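Local coordinates for S-layer domain-containing protein (Ruminiclostridium thermocellum ATCC 27405, PDB 4QVS), which is of unknown function but contains a concanavalin A-like lectin/glucanase family region, a fold that in many relatives binds carbohydrate, at residues N20-Y25 / A32-A37; I82-I87 / A104-K109; K98-T103 / F112-S117. All blocks are in the same frame, centred on the assembly; numbering follows the deposited sequence. Where two conformers were deposited one is given.

Interaction 1 lies apart from the other two, in a small antiparallel sheet near the sodium site formed by Met10, Asp12, Asn45 and Asn47; the side chain of Phe22 is about 8 Å from the ion. Its centre is about 24 Å from the centres of both interactions 2 and 3, and its nearest atoms are about 11 Å and 16 Å away from theirs. Interactions 2 and 3, centres about 15 Å apart, share one four-stranded sheet: interaction 3 pairs strands 99-104 and 110-115, and interaction 2 joins the start of strand 85-91 to the turn between them. They touch where Ile87 N lies 2.8 Å from Leu102 O, a probable hydrogen bond. Both meet the second subunit, whereas no other chain of the assembly touches interaction 1.

Interaction 1. Residues N20-Y25 / A32-A37; sequences NEFKDY and AVLYSA
Phe22 and Ala32 exchange two backbone hydrogen bonds, from Ala32 N to Phe22 O at 2.7 Å and from Phe22 N to Ala32 O at 3.0 Å. A third bond, nearly straight with an N-H...O angle of 170°, runs from Leu34 N to Asn20 O over 3.0 Å. Between them sits the non-hydrogen-bonded pair Glu21 and Val33, whose alpha carbons add weaker contacts. Val33 CA approaches Asn20 O to 3.5 Å, and Glu21 CA comes equally close to Ala32 O, so each of these carbonyl oxygens is met by both an N-H and a C-H.

Farther out, Asn20 holds its CG between its own backbone N and carbonyl carbon (chi1 56°), which swings the amide alongside Val33, with Asn20 ND2 3.9 Å from Val33 CG1; the two side chains run side by side, pointing the same way. CB of Asn20 is 3.3 Å from Leu34 O. Glu21 shares a face of the sheet with Val33, and its OE1 is hydrogen-bonded to ND2 of Asn31, the residue just before Ala32.

Phe22 and Ala32 occupy the other face. The phenyl ring meets Leu34 with its edge, CE2 standing 4.0 Å from Leu34 CB near the ring plane, and these two side chains cross obliquely. Leu34 and Ala32 both touch Val58 of strand 57-60. Beyond the paired residues, Asp24 accepts backbone N-H groups from Trp8, Lys26 and Asn28, tying the connecting turn to strand 7-9.

The arrangement is a beta hairpin, in which strand 21-22 forms one margin of a three-stranded antiparallel sheet and strand 32-35 lies in the middle, with 57-60 on its other side.

Interaction 2. Residues I82-I87 / A104-K109; sequences IGEQPI and AESDGK
The peptide carbonyl of Gly83 meets Ala104, whose CB approaches Gly83 O to 3.6 Å, and the same oxygen is bonded from above its carbonyl plane by the flat amide of Gln85. NE2 of Gln85 reaches it at 3.3 Å, some 60° out of that plane, whereas the oxygen itself lies close to the plane of the Gln85 amide. NE2 also gives a hydrogen bond to Thr81 O, and OE1 accepts from His198 N of the second subunit, so three partners fix the rotation of this buried amide.

Ala104 N donates to Gln85 O at 2.9 Å, nearly along the C=O axis; the return bond, from Gln85 N to Ala104 O, is weak. Beyond this one hydrogen-bonded antiparallel pair the backbones stay close, 4.4 Å between Gly83 CA and Ser106 CA, without further direct backbone bonds. The start of strand 85-91 thus meets the turn between strands 99-104 and 110-115 of the same antiparallel sheet, where the second subunit also packs. The CD1 methyl of Ile87 lies against Ala104 N.

At the outer end, Ile82 CG2, anti to the backbone N, packs 3.6 Å from Asp107 C. Gly108 adopts a positive phi of 105°, at which a beta carbon would strike the carbonyl oxygen of Asp107. Lys109 and Asp107 form a salt bridge within this turn.

Gly83 O and Glu105 O, 3.2 Å apart, are both acceptors and cannot bond each other; a water accepts a weak hydrogen bond from Gly83 N and donates one to Glu105 O at 2.7 Å. Glu84 OE2 and Glu105 OE1 are 5.0 Å apart, a proximity that might modestly raise their proton affinities. Thr103 OG1 hydrogen-bonds to Glu105 OE2, and a long, weak ion pair with Lys111 could partly offset the negative charge.

Interaction 3. Residues K98-T103 / F112-S117; sequences KYMRLT and FAMTQS
The CG2 methyl of Thr115 sits over one face of the Tyr99 ring, 3.5 Å from its centroid and displaced toward CE2 and CZ, in a CH-pi contact. Tyr99 CG lies between its own backbone N and carbonyl carbon (chi1 61°), which brings the ring beside that methyl. From the same strand, the guanidinium of Arg101 has Tyr99 CZ 4.0 Å above one of its faces. Glu122 takes up both polar ends, by a hydrogen bond from Tyr99 OH and a salt bridge with Arg101, which forms another with Asp190 of the second subunit.

Backbone bonds join Tyr99 to Thr115 and Arg101 to Ala113, two in each pair; Arg101 N to Ala113 O measures 2.9 Å. The segments form a beta hairpin of strands 99-104 and 110-115, the central pair of a four-stranded antiparallel meander within the concanavalin A-like region.

On the other face, Phe112, Leu102 and two selenomethionines interlock. The extended chain of Met100 lies across Phe112, its CG 4.0 Å from Phe112 CZ, and beside Met114, pointing the same way. Met114 bends at its last torsion (chi3 55°), setting its CE methyl 3.7 Å from Met100 SE. On the other side of Phe112 from Met100, Leu102 crosses it at about a right angle and lays CD1 against Phe112 CB at 3.8 Å. Phe88 of strand 85-91 touches both Leu102 and Phe112, while Phe71 and Ile73 receive Met100. At the strand's end, Thr115 OG1 accepts Ser117 N at 2.9 Å in an ST turn and also bonds to Gly118 O.

Interaction 1. Residues N20-Y25 / A32-A37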
loop_
_atom_site.group_PDB
_atom_site.type_symbol
_atom_site.label_atom_id
_atom_site.label_comp_id
_atom_site.label_asym_id
_atom_site.label_seq_id
_atom_site.Cartn_x
_atom_site.Cartn_y
_atom_site.Cartn_z
ATOM N N ASN A 20 3.350 35.924 -5.653
ATOM C CA ASN A 20 3.695 34.615 -5.134
ATOM C C ASN A 20 3.381 34.381 -3.688
ATOM O O ASN A 20 3.853 33.407 -3.128
ATOM C CB ASN A 20 5.198 34.380 -5.344
ATOM C CG ASN A 20 6.046 35.473 -4.703
ATOM O OD1 ASN A 20 5.530 36.448 -4.159
ATOM N ND2 ASN A 20 7.339 35.332 -4.806
ATOM N N GLU A 21 2.552 35.219 -3.078
ATOM C CA GLU A 21 2.208 35.023 -1.684
ATOM C C GLU A 21 0.782 34.527 -1.522
ATOM O O GLU A 21 -0.120 34.981 -2.199
ATOM C CB GLU A 21 2.462 36.280 -0.868
ATOM C CG GLU A 21 3.943 36.588 -0.797
ATOM C CD GLU A 21 4.265 37.814 0.020
ATOM O OE1 GLU A 21 3.730 37.983 1.134
ATOM O OE2 GLU A 21 5.078 38.594 -0.467
ATOM N N PHE A 22 0.627 33.578 -0.616
ATOM C CA PHE A 22 -0.646 32.923 -0.350
ATOM C C PHE A 22 -0.939 32.902 1.147
ATOM O O PHE A 22 -0.142 32.433 1.974
ATOM C CB PHE A 22 -0.616 31.532 -0.962
ATOM C CG PHE A 22 -0.492 31.565 -2.455
ATOM C CD1 PHE A 22 -1.616 31.717 -3.253
ATOM C CD2 PHE A 22 0.755 31.512 -3.061
ATOM C CE1 PHE A 22 -1.504 31.792 -4.634
ATOM C CE2 PHE A 22 0.877 31.598 -4.446
ATOM C CZ PHE A 22 -0.245 31.722 -5.237
ATOM N N LYS A 23 -2.092 33.441 1.496
ATOM C CA LYS A 23 -2.438 33.609 2.900
ATOM C C LYS A 23 -2.903 32.349 3.568
ATOM O O LYS A 23 -3.312 31.360 2.912
ATOM C CB LYS A 23 -3.558 34.648 3.056
ATOM C CG LYS A 23 -4.909 34.155 2.562
ATOM C CD LYS A 23 -6.021 35.134 2.861
ATOM C CE LYS A 23 -7.324 34.591 2.283
ATOM N NZ LYS A 23 -8.494 35.421 2.667
ATOM N N ASP A 24 -2.790 32.398 4.889
ATOM C CA ASP A 24 -3.334 31.409 5.776
ATOM C C ASP A 24 -4.806 31.800 6.014
ATOM O O ASP A 24 -5.074 32.782 6.668
ATOM C CB ASP A 24 -2.625 31.488 7.110
ATOM C CG ASP A 24 -3.324 30.700 8.164
ATOM O OD1 ASP A 24 -4.151 29.843 7.797
ATOM O OD2 ASP A 24 -3.046 30.933 9.347
ATOM N N TYR A 25 -5.743 31.023 5.497
ATOM C CA TYR A 25 -7.168 31.312 5.717
ATOM C C TYR A 25 -7.614 31.339 7.172
ATOM O O TYR A 25 -8.621 31.960 7.495
ATOM C CB TYR A 25 -8.024 30.334 4.941
ATOM C CG TYR A 25 -8.140 30.758 3.523
ATOM C CD1 TYR A 25 -7.093 30.566 2.640
ATOM C CD2 TYR A 25 -9.282 31.404 3.076
ATOM C CE1 TYR A 25 -7.194 30.980 1.341
ATOM C CE2 TYR A 25 -9.390 31.822 1.771
ATOM C CZ TYR A 25 -8.347 31.607 0.909
ATOM O OH TYR A 25 -8.471 32.026 -0.383
ATOM N N ALA A 32 2.371 32.005 2.872
ATOM C CA ALA A 32 3.224 30.988 2.245
ATOM C C ALA A 32 3.835 31.630 1.011
ATOM O O ALA A 32 3.191 32.427 0.370
ATOM C CB ALA A 32 2.425 29.753 1.852
ATOM N N VAL A 33 5.079 31.311 0.668
ATOM C CA VAL A 33 5.670 31.867 -0.514
ATOM C C VAL A 33 5.973 30.766 -1.517
ATOM O O VAL A 33 6.684 29.798 -1.219
ATOM C CB VAL A 33 6.986 32.647 -0.162
ATOM C CG1 VAL A 33 7.515 33.348 -1.401
ATOM C CG2 VAL A 33 6.698 33.671 0.935
ATOM N N LEU A 34 5.540 30.983 -2.748
ATOM C CA LEU A 34 5.733 30.026 -3.831
ATOM C C LEU A 34 6.898 30.423 -4.720
ATOM O O LEU A 34 6.954 31.563 -5.132
ATOM C CB LEU A 34 4.479 29.994 -4.737
ATOM C CG LEU A 34 4.555 29.129 -6.019
ATOM C CD1 LEU A 34 4.948 27.715 -5.662
ATOM C CD2 LEU A 34 3.237 29.104 -6.829
ATOM N N TYR A 35 7.777 29.462 -5.023
ATOM C CA TYR A 35 8.873 29.629 -5.960
ATOM C C TYR A 35 8.588 28.607 -7.081
ATOM O O TYR A 35 8.894 27.420 -6.966
ATOM C CB TYR A 35 10.216 29.410 -5.272
ATOM C CG TYR A 35 10.453 30.386 -4.118
ATOM C CD1 TYR A 35 10.995 31.641 -4.334
ATOM C CD2 TYR A 35 10.092 30.045 -2.836
ATOM C CE1 TYR A 35 11.218 32.532 -3.278
ATOM C CE2 TYR A 35 10.276 30.908 -1.788
ATOM C CZ TYR A 35 10.841 32.150 -2.019
ATOM O OH TYR A 35 11.012 32.939 -0.947
ATOM N N SER A 36 7.979 29.092 -8.160
ATOM C CA SER A 36 7.614 28.257 -9.308
ATOM C C SER A 36 7.308 29.160 -10.463
ATOM O O SER A 36 6.657 30.201 -10.287
ATOM C CB SER A 36 6.354 27.419 -8.983
ATOM O OG SER A 36 6.057 26.560 -10.067
ATOM N N ALA A 37 7.814 28.827 -11.638
ATOM C CA ALA A 37 7.503 29.631 -12.797
ATOM C C ALA A 37 6.078 29.302 -13.259
ATOM O O ALA A 37 5.513 30.017 -14.053
ATOM C CB ALA A 37 8.500 29.389 -13.911
#

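Interaction 2. Residues I82-I87 / A104-K109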
loop_
_atom_site.group_PDB
_atom_site.type_symbol
_atom_site.label_atom_id
_atom_site.label_comp_id
_atom_site.label_asym_id
_atom_site.label_seq_id
_atom_site.Cartn_x
_atom_site.Cartn_y
_atom_site.Cartn_z
ATOM N N ILE A 82 6.997 9.185 -9.530
ATOM C CA ILE A 82 7.264 8.189 -8.507
ATOM C C ILE A 82 8.765 8.124 -8.277
ATOM O O ILE A 82 9.516 7.816 -9.198
ATOM C CB ILE A 82 6.812 6.770 -8.969
ATOM C CG1 ILE A 82 5.320 6.767 -9.348
ATOM C CG2 ILE A 82 7.139 5.738 -7.892
ATOM C CD1 ILE A 82 4.392 7.264 -8.258
ATOM N N GLY A 83 9.186 8.390 -7.046
ATOM C CA GLY A 83 10.594 8.384 -6.683
ATOM C C GLY A 83 10.855 9.080 -5.355
ATOM O O GLY A 83 9.928 9.600 -4.714
ATOM N N GLU A 84 12.131 9.121 -4.958
ATOM C CA GLU A 84 12.525 9.687 -3.687
ATOM C C GLU A 84 12.454 11.215 -3.794
ATOM O O GLU A 84 13.192 11.828 -4.573
ATOM C CB GLU A 84 13.901 9.135 -3.265
ATOM C CG GLU A 84 13.856 7.611 -3.093
ATOM C CD GLU A 84 15.102 6.999 -2.475
ATOM O OE1 GLU A 84 16.256 7.370 -2.810
ATOM O OE2 GLU A 84 14.916 6.097 -1.644
ATOM N N GLN A 85 11.535 11.810 -3.028
ATOM C CA GLN A 85 11.265 13.268 -3.052
ATOM C C GLN A 85 10.692 13.771 -1.724
ATOM O O GLN A 85 9.818 13.104 -1.143
ATOM C CB GLN A 85 10.200 13.583 -4.132
ATOM C CG GLN A 85 10.613 13.480 -5.587
ATOM C CD GLN A 85 9.393 13.288 -6.501
ATOM O OE1 GLN A 85 9.040 14.150 -7.315
ATOM N NE2 GLN A 85 8.737 12.158 -6.345
ATOM N N PRO A 86 11.121 14.967 -1.264
ATOM C CA PRO A 86 10.585 15.529 -0.013
ATOM C C PRO A 86 9.218 16.100 -0.256
ATOM O O PRO A 86 9.032 16.773 -1.251
ATOM C CB PRO A 86 11.567 16.674 0.329
ATOM C CG PRO A 86 12.210 17.040 -0.966
ATOM C CD PRO A 86 11.860 15.988 -2.021
ATOM N N ILE A 87 8.253 15.796 0.605
ATOM C CA ILE A 87 6.935 16.372 0.460
ATOM C C ILE A 87 6.853 17.598 1.361
ATOM O O ILE A 87 6.414 18.657 0.921
ATOM C CB ILE A 87 5.828 15.350 0.806
ATOM C CG1 ILE A 87 5.869 14.162 -0.174
ATOM C CG2 ILE A 87 4.494 16.053 0.723
ATOM C CD1 ILE A 87 4.899 13.044 0.152
ATOM N N ALA A 104 8.049 11.045 -0.184
ATOM C CA ALA A 104 7.612 10.087 -1.167
ATOM C C ALA A 104 8.781 9.116 -1.301
ATOM O O ALA A 104 9.957 9.529 -1.226
ATOM C CB ALA A 104 7.342 10.784 -2.485
ATOM N N GLU A 105 8.471 7.829 -1.448
ATOM C CA GLU A 105 9.497 6.795 -1.533
ATOM C C GLU A 105 9.716 6.221 -2.943
ATOM O O GLU A 105 9.049 6.627 -3.909
ATOM C CB GLU A 105 9.175 5.708 -0.502
ATOM C CG GLU A 105 9.117 6.262 0.921
ATOM C CD GLU A 105 10.465 6.794 1.379
ATOM O OE1 GLU A 105 11.317 5.976 1.770
ATOM O OE2 GLU A 105 10.658 8.028 1.384
ATOM N N SER A 106 10.677 5.305 -3.072
ATOM C CA SER A 106 11.010 4.694 -4.380
ATOM C C SER A 106 9.853 4.111 -5.155
ATOM O O SER A 106 9.993 3.861 -6.339
ATOM C CB SER A 106 12.021 3.556 -4.219
ATOM O OG SER A 106 13.274 4.055 -3.810
ATOM N N ASP A 107 8.708 3.919 -4.524
ATOM C CA ASP A 107 7.630 3.208 -5.189
ATOM C C ASP A 107 6.205 3.717 -5.021
ATOM O O ASP A 107 5.256 3.032 -5.419
ATOM C CB ASP A 107 7.718 1.765 -4.705
ATOM C CG ASP A 107 8.094 1.674 -3.227
ATOM O OD1 ASP A 107 8.655 2.659 -2.633
ATOM O OD2 ASP A 107 7.841 0.592 -2.666
ATOM N N GLY A 108 6.024 4.920 -4.491
ATOM C CA GLY A 108 4.654 5.444 -4.295
ATOM C C GLY A 108 4.279 5.379 -2.828
ATOM O O GLY A 108 3.296 5.993 -2.403
ATOM N N LYS A 109 5.032 4.607 -2.043
ATOM C CA LYS A 109 4.850 4.649 -0.601
ATOM C C LYS A 109 5.265 6.052 -0.135
ATOM O O LYS A 109 5.773 6.847 -0.935
ATOM C CB LYS A 109 5.726 3.641 0.110
ATOM C CG LYS A 109 5.452 2.217 -0.285
ATOM C CD LYS A 109 6.188 1.246 0.608
ATOM C CE LYS A 109 7.686 1.332 0.464
ATOM N NZ LYS A 109 8.290 0.031 0.852
HETATM O O HOH W 1 6.824 7.835 -4.729
#

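Interaction 3. Residues K98-T103 / F112-S117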
loop_
_atom_site.group_PDB
_atom_site.type_symbol
_atom_site.label_atom_id
_atom_site.label_comp_id
_atom_site.label_asym_id
_atom_site.label_seq_id
_atom_site.Cartn_x
_atom_site.Cartn_y
_atom_site.Cartn_z
ATOM N N LYS A 98 17.742 18.080 13.556
ATOM C CA LYS A 98 16.552 18.178 14.367
ATOM C C LYS A 98 15.435 18.591 13.409
ATOM O O LYS A 98 15.334 19.760 13.004
ATOM C CB LYS A 98 16.714 19.227 15.456
ATOM C CG LYS A 98 17.554 18.793 16.650
ATOM C CD LYS A 98 17.384 19.791 17.803
ATOM C CE LYS A 98 18.215 19.444 19.023
ATOM N NZ LYS A 98 19.675 19.542 18.766
ATOM N N TYR A 99 14.598 17.635 13.037
ATOM C CA TYR A 99 13.597 17.919 12.022
ATOM C C TYR A 99 12.555 16.821 11.930
ATOM O O TYR A 99 12.727 15.766 12.543
ATOM C CB TYR A 99 14.282 18.011 10.640
ATOM C CG TYR A 99 15.007 16.744 10.133
ATOM C CD1 TYR A 99 14.320 15.737 9.422
ATOM C CD2 TYR A 99 16.378 16.587 10.309
ATOM C CE1 TYR A 99 14.977 14.609 8.957
ATOM C CE2 TYR A 99 17.052 15.481 9.848
ATOM C CZ TYR A 99 16.349 14.492 9.169
ATOM O OH TYR A 99 17.041 13.418 8.711
HETATM N N MSE A 100 11.495 17.098 11.158
HETATM C CA MSE A 100 10.489 16.082 10.832
HETATM C C MSE A 100 10.194 16.350 9.384
HETATM O O MSE A 100 10.118 17.493 8.956
HETATM C CB MSE A 100 9.364 15.979 11.845
HETATM C CG MSE A 100 8.271 17.001 11.625
HETATM SE SE MSE A 100 7.239 17.178 13.284
HETATM C CE MSE A 100 6.119 18.309 12.216
ATOM N N ARG A 101 10.106 15.276 8.606
ATOM C CA ARG A 101 9.997 15.359 7.178
ATOM C C ARG A 101 9.122 14.227 6.566
ATOM O O ARG A 101 9.295 13.068 6.909
ATOM C CB ARG A 101 11.404 15.185 6.692
ATOM C CG ARG A 101 11.627 15.327 5.214
ATOM C CD ARG A 101 13.120 15.459 4.938
ATOM N NE ARG A 101 13.902 14.278 5.361
ATOM C CZ ARG A 101 15.163 14.051 4.998
ATOM N NH1 ARG A 101 15.805 14.912 4.231
ATOM N NH2 ARG A 101 15.804 12.949 5.411
ATOM N N LEU A 102 8.230 14.567 5.655
ATOM C CA LEU A 102 7.366 13.535 5.032
ATOM C C LEU A 102 7.941 13.390 3.657
ATOM O O LEU A 102 8.199 14.392 2.995
ATOM C CB LEU A 102 5.897 13.935 4.940
ATOM C CG LEU A 102 4.966 12.894 4.260
ATOM C CD1 LEU A 102 4.718 11.705 5.148
ATOM C CD2 LEU A 102 3.642 13.537 3.925
ATOM N N THR A 103 8.178 12.146 3.231
ATOM C CA THR A 103 8.744 11.910 1.950
ATOM C C THR A 103 7.954 10.866 1.125
ATOM O O THR A 103 7.278 9.981 1.673
ATOM C CB THR A 103 10.154 11.393 2.114
ATOM O OG1 THR A 103 10.119 10.242 2.938
ATOM C CG2 THR A 103 11.078 12.458 2.829
ATOM N N PHE A 112 7.239 9.101 6.930
ATOM C CA PHE A 112 7.309 10.210 7.814
ATOM C C PHE A 112 8.430 9.875 8.763
ATOM O O PHE A 112 8.556 8.761 9.207
ATOM C CB PHE A 112 5.987 10.412 8.526
ATOM C CG PHE A 112 6.015 11.502 9.496
ATOM C CD1 PHE A 112 6.208 12.814 9.060
ATOM C CD2 PHE A 112 5.887 11.248 10.834
ATOM C CE1 PHE A 112 6.270 13.861 9.962
ATOM C CE2 PHE A 112 5.953 12.296 11.754
ATOM C CZ PHE A 112 6.147 13.607 11.310
ATOM N N ALA A 113 9.263 10.855 9.023
ATOM C CA ALA A 113 10.447 10.706 9.886
ATOM C C ALA A 113 10.569 11.888 10.814
ATOM O O ALA A 113 10.248 13.002 10.419
ATOM C CB ALA A 113 11.705 10.611 9.056
HETATM N N MSE A 114 10.969 11.617 12.056
HETATM C CA MSE A 114 11.240 12.625 13.073
HETATM C C MSE A 114 12.558 12.223 13.620
HETATM O O MSE A 114 12.799 11.014 13.822
HETATM C CB MSE A 114 10.303 12.572 14.275
HETATM C CG MSE A 114 8.820 12.697 13.887
HETATM SE SE MSE A 114 7.698 13.305 15.378
HETATM C CE MSE A 114 8.660 14.949 15.856
ATOM N N THR A 115 13.432 13.210 13.846
ATOM C CA THR A 115 14.728 12.936 14.430
ATOM C C THR A 115 15.236 14.132 15.198
ATOM O O THR A 115 14.905 15.317 14.951
ATOM C CB THR A 115 15.809 12.532 13.405
ATOM O OG1 THR A 115 16.992 12.098 14.075
ATOM C CG2 THR A 115 16.189 13.664 12.534
ATOM N N GLN A 116 16.043 13.755 16.161
ATOM C CA GLN A 116 16.727 14.642 17.034
ATOM C C GLN A 116 18.243 14.337 16.886
ATOM O O GLN A 116 19.046 15.009 17.491
ATOM C CB GLN A 116 16.226 14.363 18.453
ATOM C CG GLN A 116 16.349 15.526 19.418
ATOM C CD GLN A 116 15.704 15.241 20.770
ATOM O OE1 GLN A 116 14.702 15.871 21.136
ATOM N NE2 GLN A 116 16.251 14.266 21.499
ATOM N N SER A 117 18.642 13.360 16.065
ATOM C CA SER A 117 20.063 13.056 15.933
ATOM C C SER A 117 20.463 12.842 14.493
ATOM O O SER A 117 21.212 11.923 14.164
ATOM C CB SER A 117 20.425 11.856 16.789
ATOM O OG SER A 117 19.776 10.707 16.300
#